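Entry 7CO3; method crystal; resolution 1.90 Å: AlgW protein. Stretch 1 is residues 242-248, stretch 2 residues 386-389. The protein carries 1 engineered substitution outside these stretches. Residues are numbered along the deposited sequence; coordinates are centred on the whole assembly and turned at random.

Stretch 1, residues 242-248: NTAIFSK
Stretch 2, residues 386-389: DGGE

Gly387 and Gly388 form a short strand that pairs in parallel with Ala244 and Ile245 of the same chain; end to end, 386-389 and 243-247 diverge by 50°. Ala244 pairs with Gly387 (CA to CA 4.5 Å) and Ile245 with Gly388 (CA to CA 5.0 Å). Extended backbones allow this: phi/psi is -148/166 at Ala244, -138/162 at Ile245, -73/154 at Gly387 and -132/118 at Gly388; Thr243 departs, at -134/-51.

Three backbone hydrogen bonds fix the register. Gly387 N donates to Thr243 O (3.3 Å), Ile245 N to Gly387 O (2.9 Å, the straightest at 159°) and Glu389 N to Ile245 O (3.0 Å). Gly387 and Ile245 thus each use both N and O. CA-H...O contacts supplement them: Ala244 CA to Gly387 O, 3.1 Å, and Gly388 CA to Ile245 O, 3.3 Å.

Gly387 and Gly388 contribute backbone only, though a CB would fit at either; the side chains of Ala244 and Ile245 lie on opposite faces of the sheet. Ile245 (chi1 p, chi2 t), beta-branched and suited to a strand, places CG2 3.5 Å from Asp386 OD2, an oxygen buried here without a polar partner. Asp386 (chi1 t, chi2 103°) is poorly ordered, so OD2 is approximate.

The Phe246 ring (chi1 t, chi2 -80°) packs against Glu389, whose O lies over one face; Phe246 CD2 is 3.4 Å from Glu389 OE2. Glu389 (chi1 31°, chi2 t, chi3 147°) is poorly ordered.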

ATOM      1  N   ASN B 242      -3.575   2.342 -16.647  1.00 20.03           N
ATOM      2  CA  ASN B 242      -3.541   3.045 -15.370  1.00 19.95           C
ATOM      3  C   ASN B 242      -3.556   4.549 -15.581  1.00 19.30           C
ATOM      4  O   ASN B 242      -2.795   5.085 -16.371  1.00 21.33           O
ATOM      5  CB  ASN B 242      -2.298   2.642 -14.587  1.00 23.01           C
ATOM      6  CG  ASN B 242      -2.321   1.168 -14.237  1.00 19.51           C
ATOM      7  OD1 ASN B 242      -3.377   0.643 -13.874  1.00 18.20           O
ATOM      8  ND2 ASN B 242      -1.203   0.503 -14.380  1.00 18.13           N
ATOM      9  N   THR B 243      -4.375   5.236 -14.800  1.00 20.17           N
ATOM     10  CA  THR B 243      -4.751   6.605 -15.098  1.00 27.48           C
ATOM     11  C   THR B 243      -4.675   7.551 -13.918  1.00 28.65           C
ATOM     12  O   THR B 243      -4.082   8.621 -14.032  1.00 31.55           O
ATOM     13  CB  THR B 243      -6.201   6.610 -15.628  1.00 29.91           C
ATOM     14  OG1 THR B 243      -6.190   6.052 -16.950  1.00 26.23           O
ATOM     15  CG2 THR B 243      -6.747   8.028 -15.700  1.00 27.72           C
ATOM     16  N   ALA B 244      -5.299   7.165 -12.801  1.00 27.52           N
ATOM     17  CA  ALA B 244      -5.531   8.069 -11.691  1.00 27.73           C
ATOM     18  C   ALA B 244      -5.488   7.301 -10.360  1.00 24.43           C
ATOM     19  O   ALA B 244      -5.543   6.060 -10.313  1.00 17.24           O
ATOM     20  CB  ALA B 244      -6.885   8.777 -11.853  1.00 26.84           C
ATOM     21  N   ILE B 245      -5.400   8.072  -9.276  1.00 18.13           N
ATOM     22  CA  ILE B 245      -5.493   7.560  -7.919  1.00 25.69           C
ATOM     23  C   ILE B 245      -6.338   8.500  -7.080  1.00 25.41           C
ATOM     24  O   ILE B 245      -6.555   9.660  -7.426  1.00 33.91           O
ATOM     25  CB  ILE B 245      -4.105   7.405  -7.267  1.00 22.42           C
ATOM     26  CG1 ILE B 245      -3.529   8.776  -6.860  1.00 29.31           C
ATOM     27  CG2 ILE B 245      -3.161   6.639  -8.200  1.00 28.51           C
ATOM     28  CD1 ILE B 245      -2.274   8.670  -5.879  1.00 29.09           C
ATOM     29  N   PHE B 246      -6.803   7.988  -5.961  1.00 26.90           N
ATOM     30  CA  PHE B 246      -7.405   8.814  -4.929  1.00 35.47           C
ATOM     31  C   PHE B 246      -6.493   8.721  -3.716  1.00 27.55           C
ATOM     32  O   PHE B 246      -6.178   7.620  -3.243  1.00 22.65           O
ATOM     33  CB  PHE B 246      -8.834   8.381  -4.575  1.00 34.87           C
ATOM     34  CG  PHE B 246      -9.569   9.401  -3.771  1.00 39.23           C
ATOM     35  CD1 PHE B 246      -9.354   9.521  -2.388  1.00 36.12           C
ATOM     36  CD2 PHE B 246     -10.438  10.286  -4.389  1.00 44.78           C
ATOM     37  CE1 PHE B 246     -10.014  10.502  -1.640  1.00 35.30           C
ATOM     38  CE2 PHE B 246     -11.108  11.264  -3.645  1.00 43.19           C
ATOM     39  CZ  PHE B 246     -10.896  11.372  -2.282  1.00 44.63           C
ATOM     40  N   SER B 247      -6.047   9.875  -3.241  1.00 25.22           N
ATOM     41  CA  SER B 247      -5.078   9.895  -2.169  1.00 34.13           C
ATOM     42  C   SER B 247      -5.144  11.225  -1.455  1.00 30.76           C
ATOM     43  O   SER B 247      -5.349  12.263  -2.080  1.00 25.29           O
ATOM     44  CB  SER B 247      -3.647   9.708  -2.689  1.00 27.35           C
ATOM     45  OG  SER B 247      -2.743   9.978  -1.629  1.00 29.49           O
ATOM     46  N   LYS B 248      -4.909  11.177  -0.146  1.00 24.86           N
ATOM     47  CA  LYS B 248      -4.721  12.370   0.655  1.00 34.67           C
ATOM     48  C   LYS B 248      -3.251  12.704   0.873  1.00 34.56           C
ATOM     49  O   LYS B 248      -2.952  13.599   1.660  1.00 34.86           O
ATOM     50  CB  LYS B 248      -5.442  12.189   1.995  1.00 35.65           C
ATOM     51  CG  LYS B 248      -6.868  11.668   1.784  1.00 42.31           C
ATOM     52  CD  LYS B 248      -7.874  12.239   2.764  1.00 49.39           C
ATOM     53  CE  LYS B 248      -9.246  12.343   2.123  1.00 51.47           C
ATOM     54  NZ  LYS B 248      -9.556  13.726   1.664  1.00 56.94           N
ATOM     55  N   ASP B 386       0.078  11.438 -13.545  1.00 54.10           N
ATOM     56  CA  ASP B 386      -0.908  10.509 -12.986  1.00 67.93           C
ATOM     57  C   ASP B 386      -1.902  11.180 -12.032  1.00 62.40           C
ATOM     58  O   ASP B 386      -1.562  11.475 -10.890  1.00 71.62           O
ATOM     59  CB  ASP B 386      -0.164   9.364 -12.294  1.00 77.99           C
ATOM     60  CG  ASP B 386      -1.102   8.268 -11.830  1.00 88.59           C
ATOM     61  OD1 ASP B 386      -1.167   7.214 -12.497  1.00 91.62           O
ATOM     62  OD2 ASP B 386      -1.781   8.460 -10.803  1.00 95.39           O
ATOM     63  N   GLY B 387      -3.142  11.359 -12.490  1.00 51.28           N
ATOM     64  CA  GLY B 387      -4.041  12.327 -11.873  1.00 53.76           C
ATOM     65  C   GLY B 387      -4.564  11.888 -10.517  1.00 51.04           C
ATOM     66  O   GLY B 387      -4.689  10.697 -10.221  1.00 46.11           O
ATOM     67  N   GLY B 388      -4.904  12.871  -9.697  1.00 61.02           N
ATOM     68  CA  GLY B 388      -5.341  12.550  -8.348  1.00 59.39           C
ATOM     69  C   GLY B 388      -6.611  13.258  -7.950  1.00 61.16           C
ATOM     70  O   GLY B 388      -6.655  14.488  -7.901  1.00 63.52           O
ATOM     71  N   GLU B 389      -7.650  12.496  -7.666  1.00 56.08           N
ATOM     72  CA  GLU B 389      -8.829  13.058  -7.029  1.00 59.39           C
ATOM     73  C   GLU B 389      -8.719  12.916  -5.514  1.00 50.81           C
ATOM     74  O   GLU B 389      -7.649  12.556  -4.982  1.00 46.30           O
ATOM     75  CB  GLU B 389     -10.067  12.363  -7.541  1.00 62.10           C
ATOM     76  CG  GLU B 389      -9.773  10.946  -7.887  1.00 74.52           C
ATOM     77  CD  GLU B 389     -11.012  10.128  -8.068  1.00102.20           C
ATOM     78  OE1 GLU B 389     -10.962   9.226  -8.911  1.00110.67           O
ATOM     79  OE2 GLU B 389     -12.042  10.413  -7.422  1.00113.40           O
TER